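Side-chain contacts in MHC class I antigen (Ctenopharyngodon idella, PDB 5H5Z), which probably presents antigenic peptides to T cells, holding each peptide in a groove while paired with beta-2-microglobulin: residues Q77-R82 / E117-L122; Y110-D115 / L127-A132; Y7-V12 / Q63-A68. All coordinates share one frame; numbering follows the deposited sequence.

Contact 1: Q77-R82 / E117-L122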
ATOM      1  N   GLN A  77      20.516   2.895 -17.152  1.00 34.91           N
ATOM      2  CA  GLN A  77      21.717   2.497 -17.890  1.00 37.92           C
ATOM      3  C   GLN A  77      22.967   3.125 -17.275  1.00 37.37           C
ATOM      4  O   GLN A  77      23.976   2.453 -17.081  1.00 39.88           O
ATOM      5  CB  GLN A  77      21.596   2.882 -19.368  1.00 46.94           C
ATOM      6  CG  GLN A  77      22.432   2.022 -20.306  1.00 59.60           C
ATOM      7  CD  GLN A  77      21.935   0.588 -20.398  1.00 73.71           C
ATOM      8  OE1 GLN A  77      20.806   0.275 -19.997  1.00 77.65           O
ATOM      9  NE2 GLN A  77      22.778  -0.293 -20.933  1.00 94.09           N
ATOM     10  N   ILE A  78      22.865   4.412 -16.953  1.00 38.68           N
ATOM     11  CA  ILE A  78      23.958   5.194 -16.373  1.00 42.42           C
ATOM     12  C   ILE A  78      24.379   4.694 -14.981  1.00 42.84           C
ATOM     13  O   ILE A  78      25.565   4.464 -14.735  1.00 40.93           O
ATOM     14  CB  ILE A  78      23.598   6.705 -16.357  1.00 46.38           C
ATOM     15  CG1 ILE A  78      23.654   7.271 -17.781  1.00 45.95           C
ATOM     16  CG2 ILE A  78      24.512   7.494 -15.426  1.00 43.35           C
ATOM     17  CD1 ILE A  78      23.039   8.646 -17.938  1.00 44.86           C
ATOM     18  N   VAL A  79      23.411   4.517 -14.085  1.00 34.94           N
ATOM     19  CA  VAL A  79      23.701   4.112 -12.704  1.00 33.59           C
ATOM     20  C   VAL A  79      24.284   2.689 -12.610  1.00 33.85           C
ATOM     21  O   VAL A  79      25.223   2.458 -11.842  1.00 37.52           O
ATOM     22  CB  VAL A  79      22.486   4.350 -11.757  1.00 35.15           C
ATOM     23  CG1 VAL A  79      21.238   3.639 -12.253  1.00 39.09           C
ATOM     24  CG2 VAL A  79      22.805   3.977 -10.315  1.00 31.41           C
ATOM     25  N   MET A  80      23.755   1.759 -13.412  1.00 36.06           N
ATOM     26  CA  MET A  80      24.262   0.372 -13.456  1.00 35.84           C
ATOM     27  C   MET A  80      25.752   0.328 -13.783  1.00 43.02           C
ATOM     28  O   MET A  80      26.524  -0.410 -13.149  1.00 44.08           O
ATOM     29  CB  MET A  80      23.488  -0.481 -14.479  1.00 38.75           C
ATOM     30  CG  MET A  80      22.009  -0.689 -14.175  1.00 39.79           C
ATOM     31  SD  MET A  80      21.184  -1.886 -15.252  1.00 45.23           S
ATOM     32  CE  MET A  80      21.208  -1.048 -16.837  1.00 54.79           C
ATOM     33  N   GLU A  81      26.146   1.127 -14.771  1.00 40.74           N
ATOM     34  CA  GLU A  81      27.537   1.237 -15.195  1.00 47.64           C
ATOM     35  C   GLU A  81      28.423   1.773 -14.072  1.00 43.95           C
ATOM     36  O   GLU A  81      29.563   1.339 -13.917  1.00 44.75           O
ATOM     37  CB  GLU A  81      27.649   2.122 -16.440  1.00 51.15           C
ATOM     38  CG  GLU A  81      27.138   1.458 -17.713  1.00 61.96           C
ATOM     39  CD  GLU A  81      26.776   2.450 -18.809  1.00 72.87           C
ATOM     40  OE1 GLU A  81      26.758   3.674 -18.550  1.00 78.18           O
ATOM     41  OE2 GLU A  81      26.498   1.999 -19.941  1.00 76.98           O
ATOM     42  N   ARG A  82      27.884   2.698 -13.283  1.00 41.69           N
ATOM     43  CA  ARG A  82      28.628   3.301 -12.178  1.00 38.62           C
ATOM     44  C   ARG A  82      28.860   2.340 -11.011  1.00 39.35           C
ATOM     45  O   ARG A  82      29.867   2.450 -10.302  1.00 45.50           O
ATOM     46  CB  ARG A  82      27.973   4.617 -11.739  1.00 40.44           C
ATOM     47  CG  ARG A  82      28.542   5.804 -12.502  1.00 42.63           C
ATOM     48  CD  ARG A  82      27.490   6.798 -12.971  1.00 41.50           C
ATOM     49  NE  ARG A  82      26.994   7.646 -11.895  1.00 47.00           N
ATOM     50  CZ  ARG A  82      26.378   8.816 -12.075  1.00 45.37           C
ATOM     51  NH1 ARG A  82      25.946   9.504 -11.028  1.00 45.46           N
ATOM     52  NH2 ARG A  82      26.200   9.315 -13.291  1.00 44.35           N
ATOM     53  N   GLU A 117      17.569   1.307  -2.826  1.00 26.44           N
ATOM     54  CA  GLU A 117      18.345   2.069  -1.847  1.00 24.84           C
ATOM     55  C   GLU A 117      18.459   3.538  -2.260  1.00 25.18           C
ATOM     56  O   GLU A 117      18.631   3.832  -3.443  1.00 25.03           O
ATOM     57  CB  GLU A 117      19.743   1.469  -1.695  1.00 30.04           C
ATOM     58  CG  GLU A 117      19.768   0.132  -0.969  1.00 34.61           C
ATOM     59  CD  GLU A 117      21.180  -0.355  -0.713  1.00 46.22           C
ATOM     60  OE1 GLU A 117      21.978  -0.422  -1.673  1.00 50.33           O
ATOM     61  OE2 GLU A 117      21.492  -0.673   0.450  1.00 54.08           O
ATOM     62  N   ASP A 118      18.389   4.447  -1.284  1.00 24.08           N
ATOM     63  CA  ASP A 118      18.503   5.896  -1.541  1.00 23.12           C
ATOM     64  C   ASP A 118      19.627   6.209  -2.520  1.00 25.61           C
ATOM     65  O   ASP A 118      20.740   5.681  -2.390  1.00 26.36           O
ATOM     66  CB  ASP A 118      18.757   6.670  -0.244  1.00 27.22           C
ATOM     67  CG  ASP A 118      17.538   6.738   0.659  1.00 30.01           C
ATOM     68  OD1 ASP A 118      16.439   6.313   0.248  1.00 32.69           O
ATOM     69  OD2 ASP A 118      17.684   7.234   1.793  1.00 33.89           O
ATOM     70  N   PHE A 119      19.328   7.059  -3.500  1.00 24.12           N
ATOM     71  CA  PHE A 119      20.331   7.518  -4.462  1.00 23.92           C
ATOM     72  C   PHE A 119      20.509   9.037  -4.326  1.00 25.00           C
ATOM     73  O   PHE A 119      21.561   9.496  -3.879  1.00 23.78           O
ATOM     74  CB  PHE A 119      19.942   7.103  -5.887  1.00 25.30           C
ATOM     75  CG  PHE A 119      21.011   7.363  -6.921  1.00 28.10           C
ATOM     76  CD1 PHE A 119      22.111   6.518  -7.037  1.00 27.34           C
ATOM     77  CD2 PHE A 119      20.907   8.449  -7.793  1.00 27.78           C
ATOM     78  CE1 PHE A 119      23.092   6.753  -7.994  1.00 25.94           C
ATOM     79  CE2 PHE A 119      21.882   8.687  -8.756  1.00 30.23           C
ATOM     80  CZ  PHE A 119      22.975   7.837  -8.858  1.00 30.74           C
ATOM     81  N   VAL A 120      19.482   9.810  -4.689  1.00 24.00           N
ATOM     82  CA  VAL A 120      19.466  11.258  -4.434  1.00 21.24           C
ATOM     83  C   VAL A 120      18.101  11.700  -3.888  1.00 19.62           C
ATOM     84  O   VAL A 120      17.062  11.154  -4.268  1.00 21.93           O
ATOM     85  CB  VAL A 120      19.815  12.121  -5.685  1.00 20.91           C
ATOM     86  CG1 VAL A 120      21.280  11.981  -6.073  1.00 24.15           C
ATOM     87  CG2 VAL A 120      18.906  11.794  -6.865  1.00 22.58           C
ATOM     88  N   SER A 121      18.120  12.687  -2.994  1.00 21.72           N
ATOM     89  CA  SER A 121      16.906  13.211  -2.367  1.00 22.21           C
ATOM     90  C   SER A 121      16.944  14.728  -2.413  1.00 23.18           C
ATOM     91  O   SER A 121      17.993  15.338  -2.172  1.00 21.81           O
ATOM     92  CB  SER A 121      16.803  12.755  -0.905  1.00 27.14           C
ATOM     93  OG  SER A 121      16.984  11.360  -0.782  1.00 30.01           O
ATOM     94  N   LEU A 122      15.802  15.337  -2.719  1.00 22.66           N
ATOM     95  CA  LEU A 122      15.724  16.784  -2.770  1.00 21.53           C
ATOM     96  C   LEU A 122      15.656  17.390  -1.377  1.00 23.65           C
ATOM     97  O   LEU A 122      14.830  16.991  -0.550  1.00 24.96           O
ATOM     98  CB  LEU A 122      14.507  17.240  -3.593  1.00 22.25           C
ATOM     99  CG  LEU A 122      14.184  18.743  -3.653  1.00 21.64           C
ATOM    100  CD1 LEU A 122      15.317  19.531  -4.299  1.00 23.70           C
ATOM    101  CD2 LEU A 122      12.872  18.983  -4.387  1.00 23.47           C
TER
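Val-79 and Phe-119 meet almost head-on, the valine reaching out from helix 55-82 and the phenylalanine rising from strand 117-123. The tight part of the contact is apolar: CG2 of Val-79 lies 3.6 Å from CE1 of Phe-119, arriving obliquely to the ring. The Phe-119 ring is extended, with CG anti to its own N (chi1 -172°), so that its far end, CE1 and CZ, does the touching. The C-terminal end of the alpha-1 helix here meets a floor strand of alpha-2 in the MHC class I peptide groove, and Val-79 also packs on an apolar side chain of the bound peptide. Phe-119 sits in a classic beta bulge, in which it and Val-120 both face Tyr-112. The looser, partly exposed side belongs to Arg-82. Its chain bends at chi2 and chi3 and brings NH1 to the edge of the Phe-119 ring, 4.0 Å from CZ, with guanidinium and ring planes 41° apart. The same NH1 is hydrogen-bonded to Gln-135 O and Thr-139 OG1, which tie the helix end to helix 134-145.

Contact 2: Y110-D115 / L127-A132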
ATOM      1  N   TYR A 110      10.864  14.780  -2.974  1.00 19.39           N
ATOM      2  CA  TYR A 110      11.284  14.308  -4.292  1.00 17.36           C
ATOM      3  C   TYR A 110      12.512  13.421  -4.081  1.00 18.23           C
ATOM      4  O   TYR A 110      13.553  13.893  -3.619  1.00 19.28           O
ATOM      5  CB  TYR A 110      11.611  15.494  -5.214  1.00 16.80           C
ATOM      6  CG  TYR A 110      11.034  15.381  -6.613  1.00 18.04           C
ATOM      7  CD1 TYR A 110      11.498  14.419  -7.511  1.00 18.72           C
ATOM      8  CD2 TYR A 110      10.032  16.260  -7.048  1.00 19.35           C
ATOM      9  CE1 TYR A 110      10.966  14.312  -8.787  1.00 20.32           C
ATOM     10  CE2 TYR A 110       9.500  16.165  -8.324  1.00 21.20           C
ATOM     11  CZ  TYR A 110       9.970  15.194  -9.190  1.00 22.91           C
ATOM     12  OH  TYR A 110       9.445  15.100 -10.458  1.00 27.33           O
ATOM     13  N   GLN A 111      12.380  12.135  -4.407  1.00 18.25           N
ATOM     14  CA  GLN A 111      13.394  11.129  -4.044  1.00 20.13           C
ATOM     15  C   GLN A 111      13.585  10.078  -5.131  1.00 19.28           C
ATOM     16  O   GLN A 111      12.636   9.709  -5.827  1.00 19.83           O
ATOM     17  CB  GLN A 111      13.000  10.421  -2.741  1.00 25.45           C
ATOM     18  CG  GLN A 111      12.870  11.339  -1.534  1.00 34.13           C
ATOM     19  CD  GLN A 111      12.046  10.733  -0.412  1.00 41.82           C
ATOM     20  OE1 GLN A 111      11.612   9.586  -0.486  1.00 44.49           O
ATOM     21  NE2 GLN A 111      11.823  11.511   0.636  1.00 49.12           N
ATOM     22  N   TYR A 112      14.816   9.587  -5.256  1.00 20.79           N
ATOM     23  CA  TYR A 112      15.141   8.515  -6.195  1.00 22.14           C
ATOM     24  C   TYR A 112      15.914   7.400  -5.486  1.00 21.69           C
ATOM     25  O   TYR A 112      16.648   7.665  -4.536  1.00 21.70           O
ATOM     26  CB  TYR A 112      15.989   9.059  -7.345  1.00 22.62           C
ATOM     27  CG  TYR A 112      15.295  10.072  -8.246  1.00 19.79           C
ATOM     28  CD1 TYR A 112      15.221  11.424  -7.893  1.00 20.04           C
ATOM     29  CD2 TYR A 112      14.732   9.680  -9.463  1.00 20.20           C
ATOM     30  CE1 TYR A 112      14.602  12.346  -8.722  1.00 20.85           C
ATOM     31  CE2 TYR A 112      14.113  10.604 -10.303  1.00 20.72           C
ATOM     32  CZ  TYR A 112      14.048  11.930  -9.924  1.00 21.35           C
ATOM     33  OH  TYR A 112      13.441  12.853 -10.756  1.00 23.70           O
ATOM     34  N   ALA A 113      15.746   6.163  -5.954  1.00 21.31           N
ATOM     35  CA  ALA A 113      16.490   5.014  -5.419  1.00 21.31           C
ATOM     36  C   ALA A 113      16.947   4.098  -6.533  1.00 22.66           C
ATOM     37  O   ALA A 113      16.247   3.926  -7.538  1.00 22.08           O
ATOM     38  CB  ALA A 113      15.645   4.223  -4.427  1.00 21.02           C
ATOM     39  N   TYR A 114      18.126   3.514  -6.339  1.00 22.89           N
ATOM     40  CA  TYR A 114      18.641   2.488  -7.223  1.00 23.85           C
ATOM     41  C   TYR A 114      18.708   1.171  -6.462  1.00 26.83           C
ATOM     42  O   TYR A 114      19.228   1.120  -5.342  1.00 24.96           O
ATOM     43  CB  TYR A 114      20.024   2.871  -7.751  1.00 27.64           C
ATOM     44  CG  TYR A 114      20.663   1.788  -8.590  1.00 28.69           C
ATOM     45  CD1 TYR A 114      20.121   1.430  -9.824  1.00 24.73           C
ATOM     46  CD2 TYR A 114      21.804   1.112  -8.148  1.00 28.11           C
ATOM     47  CE1 TYR A 114      20.695   0.443 -10.602  1.00 30.98           C
ATOM     48  CE2 TYR A 114      22.388   0.121  -8.920  1.00 29.54           C
ATOM     49  CZ  TYR A 114      21.830  -0.210 -10.144  1.00 29.32           C
ATOM     50  OH  TYR A 114      22.404  -1.194 -10.912  1.00 34.53           O
ATOM     51  N   ASP A 115      18.181   0.115  -7.080  1.00 24.78           N
ATOM     52  CA  ASP A 115      18.023  -1.200  -6.429  1.00 25.12           C
ATOM     53  C   ASP A 115      17.422  -1.094  -5.025  1.00 25.89           C
ATOM     54  O   ASP A 115      17.845  -1.786  -4.097  1.00 26.62           O
ATOM     55  CB  ASP A 115      19.343  -1.994  -6.437  1.00 24.96           C
ATOM     56  CG  ASP A 115      19.688  -2.533  -7.814  1.00 28.74           C
ATOM     57  OD1 ASP A 115      18.782  -2.660  -8.661  1.00 30.18           O
ATOM     58  OD2 ASP A 115      20.872  -2.841  -8.059  1.00 29.56           O
ATOM     59  N   LEU A 127      17.845  23.970  -1.921  1.00 35.68           N
ATOM     60  CA  LEU A 127      17.860  23.757  -3.372  1.00 36.09           C
ATOM     61  C   LEU A 127      19.065  22.919  -3.803  1.00 33.79           C
ATOM     62  O   LEU A 127      19.758  23.238  -4.774  1.00 34.10           O
ATOM     63  CB  LEU A 127      17.794  25.093  -4.129  1.00 36.10           C
ATOM     64  CG  LEU A 127      16.451  25.826  -4.066  1.00 37.83           C
ATOM     65  CD1 LEU A 127      16.596  27.279  -4.493  1.00 46.56           C
ATOM     66  CD2 LEU A 127      15.419  25.107  -4.922  1.00 36.35           C
ATOM     67  N   THR A 128      19.306  21.846  -3.054  1.00 31.88           N
ATOM     68  CA  THR A 128      20.402  20.929  -3.331  1.00 28.24           C
ATOM     69  C   THR A 128      19.896  19.493  -3.298  1.00 29.42           C
ATOM     70  O   THR A 128      18.803  19.218  -2.789  1.00 29.84           O
ATOM     71  CB  THR A 128      21.554  21.081  -2.312  1.00 34.35           C
ATOM     72  OG1 THR A 128      21.049  20.908  -0.980  1.00 34.98           O
ATOM     73  CG2 THR A 128      22.225  22.449  -2.440  1.00 32.08           C
ATOM     74  N   TRP A 129      20.695  18.590  -3.855  1.00 28.08           N
ATOM     75  CA  TRP A 129      20.390  17.168  -3.855  1.00 27.38           C
ATOM     76  C   TRP A 129      21.341  16.423  -2.934  1.00 29.73           C
ATOM     77  O   TRP A 129      22.561  16.505  -3.085  1.00 28.48           O
ATOM     78  CB  TRP A 129      20.469  16.605  -5.275  1.00 27.60           C
ATOM     79  CG  TRP A 129      19.367  17.117  -6.141  1.00 28.52           C
ATOM     80  CD1 TRP A 129      19.389  18.236  -6.931  1.00 29.88           C
ATOM     81  CD2 TRP A 129      18.063  16.548  -6.288  1.00 25.16           C
ATOM     82  NE1 TRP A 129      18.180  18.390  -7.567  1.00 25.81           N
ATOM     83  CE2 TRP A 129      17.345  17.372  -7.189  1.00 23.41           C
ATOM     84  CE3 TRP A 129      17.430  15.418  -5.751  1.00 22.77           C
ATOM     85  CZ2 TRP A 129      16.028  17.095  -7.569  1.00 21.44           C
ATOM     86  CZ3 TRP A 129      16.121  15.144  -6.123  1.00 22.96           C
ATOM     87  CH2 TRP A 129      15.429  15.985  -7.020  1.00 23.34           C
ATOM     88  N   THR A 130      20.773  15.710  -1.969  1.00 26.32           N
ATOM     89  CA  THR A 130      21.561  14.870  -1.077  1.00 27.85           C
ATOM     90  C   THR A 130      21.888  13.565  -1.790  1.00 26.83           C
ATOM     91  O   THR A 130      20.988  12.825  -2.186  1.00 26.99           O
ATOM     92  CB  THR A 130      20.814  14.602   0.242  1.00 28.18           C
ATOM     93  OG1 THR A 130      20.478  15.855   0.846  1.00 31.96           O
ATOM     94  CG2 THR A 130      21.680  13.789   1.213  1.00 28.26           C
ATOM     95  N   ALA A 131      23.184  13.316  -1.969  1.00 24.77           N
ATOM     96  CA  ALA A 131      23.681  12.093  -2.588  1.00 24.53           C
ATOM     97  C   ALA A 131      23.979  11.056  -1.509  1.00 26.29           C
ATOM     98  O   ALA A 131      24.744  11.322  -0.581  1.00 28.10           O
ATOM     99  CB  ALA A 131      24.935  12.390  -3.402  1.00 23.07           C
ATOM    100  N   ALA A 132      23.367   9.880  -1.629  1.00 26.91           N
ATOM    101  CA  ALA A 132      23.513   8.819  -0.621  1.00 29.46           C
ATOM    102  C   ALA A 132      24.842   8.067  -0.706  1.00 33.67           C
ATOM    103  O   ALA A 132      25.294   7.472   0.277  1.00 40.80           O
ATOM    104  CB  ALA A 132      22.349   7.845  -0.703  1.00 32.10           C
TER
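Tyr-110 opens the contact with its backbone as much as with its side chain: its carbonyl O lies 3.8 Å from CZ3 of Trp-129, and its CB stands 4.3 Å from CH2 of the same indole. The six-membered end of the tryptophan thus rests against the base of the tyrosine, while the phenol extends beyond it and its OH is hydrogen-bonded to a polar side chain of the bound peptide. Gln-111 points the other way, as alternation along a beta strand demands, and packs on Trp-61 of beta-2-microglobulin beneath the floor. Tyr-112 returns to the tryptophan's side. With CG anti to its carbonyl carbon (chi1 -65°), the ring slants back over the floor toward Tyr-110, and CE1 comes within 4.1 Å of Trp-129 CH2. The indole carbon lies at the edge of the tyrosine ring, near its plane, whereas CE1 meets the indole obliquely. One tryptophan therefore spans two tyrosines two residues apart, through the CZ3-CH2 end of its benzene ring. The contact is wholly van der Waals in character, and all three residues are buried. Strand 117-123 runs between strands 106-114 and 128-131 in the antiparallel floor of the peptide-binding domain, so the long indole reaches across an intervening strand, packing on Leu-122 on the way. Above the floor, Trp-143 of helix 134-145 meets both Trp-129 and Tyr-112 edge-to-face, and Ala-149 and Asn-152 of helix 148-170 pack on the indole.

Contact 3: Y7-V12 / Q63-A68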
ATOM      1  N   TYR A   7       3.202  10.480  -6.653  1.00 17.34           N
ATOM      2  CA  TYR A   7       3.499   9.626  -7.791  1.00 16.80           C
ATOM      3  C   TYR A   7       4.632   8.690  -7.430  1.00 15.94           C
ATOM      4  O   TYR A   7       5.594   9.093  -6.778  1.00 16.76           O
ATOM      5  CB  TYR A   7       3.838  10.464  -9.029  1.00 17.57           C
ATOM      6  CG  TYR A   7       2.620  11.167  -9.568  1.00 17.97           C
ATOM      7  CD1 TYR A   7       1.761  10.522 -10.453  1.00 19.16           C
ATOM      8  CD2 TYR A   7       2.309  12.469  -9.176  1.00 18.68           C
ATOM      9  CE1 TYR A   7       0.630  11.154 -10.948  1.00 19.85           C
ATOM     10  CE2 TYR A   7       1.177  13.108  -9.660  1.00 19.56           C
ATOM     11  CZ  TYR A   7       0.343  12.445 -10.547  1.00 20.17           C
ATOM     12  OH  TYR A   7      -0.786  13.068 -11.029  1.00 24.11           O
ATOM     13  N   VAL A   8       4.492   7.431  -7.830  1.00 16.24           N
ATOM     14  CA  VAL A   8       5.555   6.440  -7.639  1.00 17.98           C
ATOM     15  C   VAL A   8       5.877   5.788  -8.983  1.00 17.90           C
ATOM     16  O   VAL A   8       5.004   5.191  -9.616  1.00 20.39           O
ATOM     17  CB  VAL A   8       5.225   5.396  -6.531  1.00 22.12           C
ATOM     18  CG1 VAL A   8       5.168   6.064  -5.160  1.00 21.90           C
ATOM     19  CG2 VAL A   8       3.935   4.646  -6.825  1.00 23.46           C
ATOM     20  N   TYR A   9       7.117   5.960  -9.440  1.00 18.27           N
ATOM     21  CA  TYR A   9       7.563   5.388 -10.711  1.00 18.02           C
ATOM     22  C   TYR A   9       8.489   4.205 -10.446  1.00 17.59           C
ATOM     23  O   TYR A   9       9.411   4.311  -9.628  1.00 19.05           O
ATOM     24  CB  TYR A   9       8.370   6.393 -11.531  1.00 20.77           C
ATOM     25  CG  TYR A   9       7.691   7.686 -11.960  1.00 20.32           C
ATOM     26  CD1 TYR A   9       6.313   7.889 -11.808  1.00 21.46           C
ATOM     27  CD2 TYR A   9       8.446   8.702 -12.542  1.00 22.31           C
ATOM     28  CE1 TYR A   9       5.719   9.081 -12.211  1.00 21.37           C
ATOM     29  CE2 TYR A   9       7.860   9.889 -12.960  1.00 21.42           C
ATOM     30  CZ  TYR A   9       6.502  10.073 -12.788  1.00 22.40           C
ATOM     31  OH  TYR A   9       5.944  11.259 -13.195  1.00 23.32           O
ATOM     32  N   THR A  10       8.270   3.100 -11.155  1.00 17.70           N
ATOM     33  CA  THR A  10       9.182   1.948 -11.089  1.00 19.85           C
ATOM     34  C   THR A  10       9.772   1.609 -12.455  1.00 21.53           C
ATOM     35  O   THR A  10       9.044   1.287 -13.395  1.00 22.89           O
ATOM     36  CB  THR A  10       8.497   0.689 -10.522  1.00 20.58           C
ATOM     37  OG1 THR A  10       7.916   0.986  -9.246  1.00 21.58           O
ATOM     38  CG2 THR A  10       9.510  -0.461 -10.369  1.00 20.13           C
ATOM     39  N   GLY A  11      11.094   1.643 -12.538  1.00 24.07           N
ATOM     40  CA  GLY A  11      11.796   1.249 -13.739  1.00 25.30           C
ATOM     41  C   GLY A  11      12.588  -0.026 -13.499  1.00 26.44           C
ATOM     42  O   GLY A  11      13.277  -0.156 -12.496  1.00 26.43           O
ATOM     43  N   VAL A  12      12.446  -0.975 -14.409  1.00 26.05           N
ATOM     44  CA  VAL A  12      13.164  -2.236 -14.322  1.00 30.27           C
ATOM     45  C   VAL A  12      13.943  -2.522 -15.599  1.00 30.35           C
ATOM     46  O   VAL A  12      13.409  -2.424 -16.688  1.00 31.39           O
ATOM     47  CB  VAL A  12      12.200  -3.400 -14.069  1.00 31.52           C
ATOM     48  CG1 VAL A  12      12.966  -4.698 -13.890  1.00 32.86           C
ATOM     49  CG2 VAL A  12      11.337  -3.107 -12.856  1.00 33.77           C
ATOM     50  N   GLN A  63       1.580  11.605 -22.509  1.00 25.41           N
ATOM     51  CA  GLN A  63       2.766  12.216 -23.102  1.00 28.07           C
ATOM     52  C   GLN A  63       3.886  12.446 -22.084  1.00 25.72           C
ATOM     53  O   GLN A  63       5.049  12.183 -22.378  1.00 26.84           O
ATOM     54  CB  GLN A  63       2.407  13.516 -23.838  1.00 31.13           C
ATOM     55  CG  GLN A  63       3.335  13.831 -24.998  1.00 37.38           C
ATOM     56  CD  GLN A  63       3.417  12.707 -26.028  1.00 38.08           C
ATOM     57  OE1 GLN A  63       4.446  12.532 -26.676  1.00 63.95           O
ATOM     58  NE2 GLN A  63       2.335  11.939 -26.181  1.00 41.90           N
ATOM     59  N   VAL A  64       3.528  12.927 -20.894  1.00 25.00           N
ATOM     60  CA  VAL A  64       4.493  13.151 -19.815  1.00 26.36           C
ATOM     61  C   VAL A  64       5.181  11.831 -19.438  1.00 26.57           C
ATOM     62  O   VAL A  64       6.415  11.765 -19.292  1.00 26.43           O
ATOM     63  CB  VAL A  64       3.811  13.797 -18.577  1.00 26.08           C
ATOM     64  CG1 VAL A  64       4.732  13.784 -17.363  1.00 28.95           C
ATOM     65  CG2 VAL A  64       3.378  15.222 -18.885  1.00 29.62           C
ATOM     66  N   LEU A  65       4.386  10.773 -19.321  1.00 25.03           N
ATOM     67  CA  LEU A  65       4.905   9.479 -18.860  1.00 22.85           C
ATOM     68  C   LEU A  65       5.653   8.671 -19.921  1.00 24.48           C
ATOM     69  O   LEU A  65       6.521   7.867 -19.575  1.00 24.42           O
ATOM     70  CB  LEU A  65       3.813   8.662 -18.173  1.00 22.71           C
ATOM     71  CG  LEU A  65       3.293   9.362 -16.907  1.00 22.20           C
ATOM     72  CD1 LEU A  65       2.006   8.729 -16.389  1.00 21.32           C
ATOM     73  CD2 LEU A  65       4.361   9.433 -15.817  1.00 22.71           C
ATOM     74  N   ILE A  66       5.337   8.891 -21.202  1.00 24.90           N
ATOM     75  CA  ILE A  66       6.163   8.337 -22.283  1.00 24.97           C
ATOM     76  C   ILE A  66       7.562   8.945 -22.156  1.00 27.15           C
ATOM     77  O   ILE A  66       8.569   8.232 -22.248  1.00 28.22           O
ATOM     78  CB  ILE A  66       5.570   8.595 -23.690  1.00 27.40           C
ATOM     79  CG1 ILE A  66       4.296   7.771 -23.910  1.00 25.62           C
ATOM     80  CG2 ILE A  66       6.581   8.244 -24.774  1.00 29.98           C
ATOM     81  CD1 ILE A  66       3.486   8.208 -25.121  1.00 27.32           C
ATOM     82  N   GLY A  67       7.611  10.254 -21.912  1.00 30.34           N
ATOM     83  CA  GLY A  67       8.861  10.964 -21.632  1.00 33.29           C
ATOM     84  C   GLY A  67       9.591  10.420 -20.412  1.00 30.20           C
ATOM     85  O   GLY A  67      10.807  10.219 -20.451  1.00 30.88           O
ATOM     86  N   ALA A  68       8.846  10.178 -19.331  1.00 26.37           N
ATOM     87  CA  ALA A  68       9.414   9.598 -18.104  1.00 27.63           C
ATOM     88  C   ALA A  68      10.039   8.221 -18.340  1.00 26.20           C
ATOM     89  O   ALA A  68      11.121   7.932 -17.827  1.00 27.94           O
ATOM     90  CB  ALA A  68       8.365   9.526 -17.007  1.00 26.75           C
TER
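Two similar first torsions bring Tyr-9 and Leu-65 together: each has CG anti to its own carbonyl carbon, at chi1 -61° in the tyrosine and -63° in the leucine. In Tyr-9 this raises the ring from strand 3-13 toward the helix. In Leu-65, whose CB leaves the backbone at an angle to the strand, it carries the branched end across to the phenol. CD2 is the methyl that touches, 3.6 Å from Tyr-9 OH and 3.8 Å from CZ, and it also approaches CE1. The two side chains meet at a slant, the methyl lying oblique to the ring and close to its hydroxyl end. Ala-68, one helical turn further on, adds a second point of support, its CB resting 4.1 Å from Tyr-9 CE2. Leucine and alanine thus hold the tyrosine at CE1 and CE2, the two ring carbons that flank CZ. These touches are apolar, but the buried hydroxyl has a polar partner as well, since Tyr-9 OH is hydrogen-bonded to Tyr-96 OH on the adjoining strand 90-100. That bond probably helps to fix the direction of the phenol. Tyr-9 and Ala-68 each pack on an apolar side chain of the bound peptide, which places the contact on the lining of the class I groove, where floor meets alpha-1 helix. Around it, Phe-21 of strand 21-27 meets the Tyr-9 ring edge-to-face and touches Ala-68, Phe-35 of strand 30-36 packs on Leu-65, and helix 55-82 lies over these floor strands.

Overall arrangement
Contacts 1 and 3 both join helix 55-82 to the eight-stranded floor, at places whose centres are 16 Å apart, whereas contact 2 stays among the strands of that floor. Contacts 1 and 2 interlock: their segments alternate along the chain, and backbone pairs such as Leu-122 N with Tyr-110 O, 2.8 Å apart, stitch them together. Contact 3 touches neither of the others. All are largely buried, but contact 1 has a partly exposed edge with a charged group, while contact 2 sets an indole against one tyrosine ring and the backbone and CB of another, and contact 3 sets aliphatic groups against a phenol. Each has a residue touching the bound peptide.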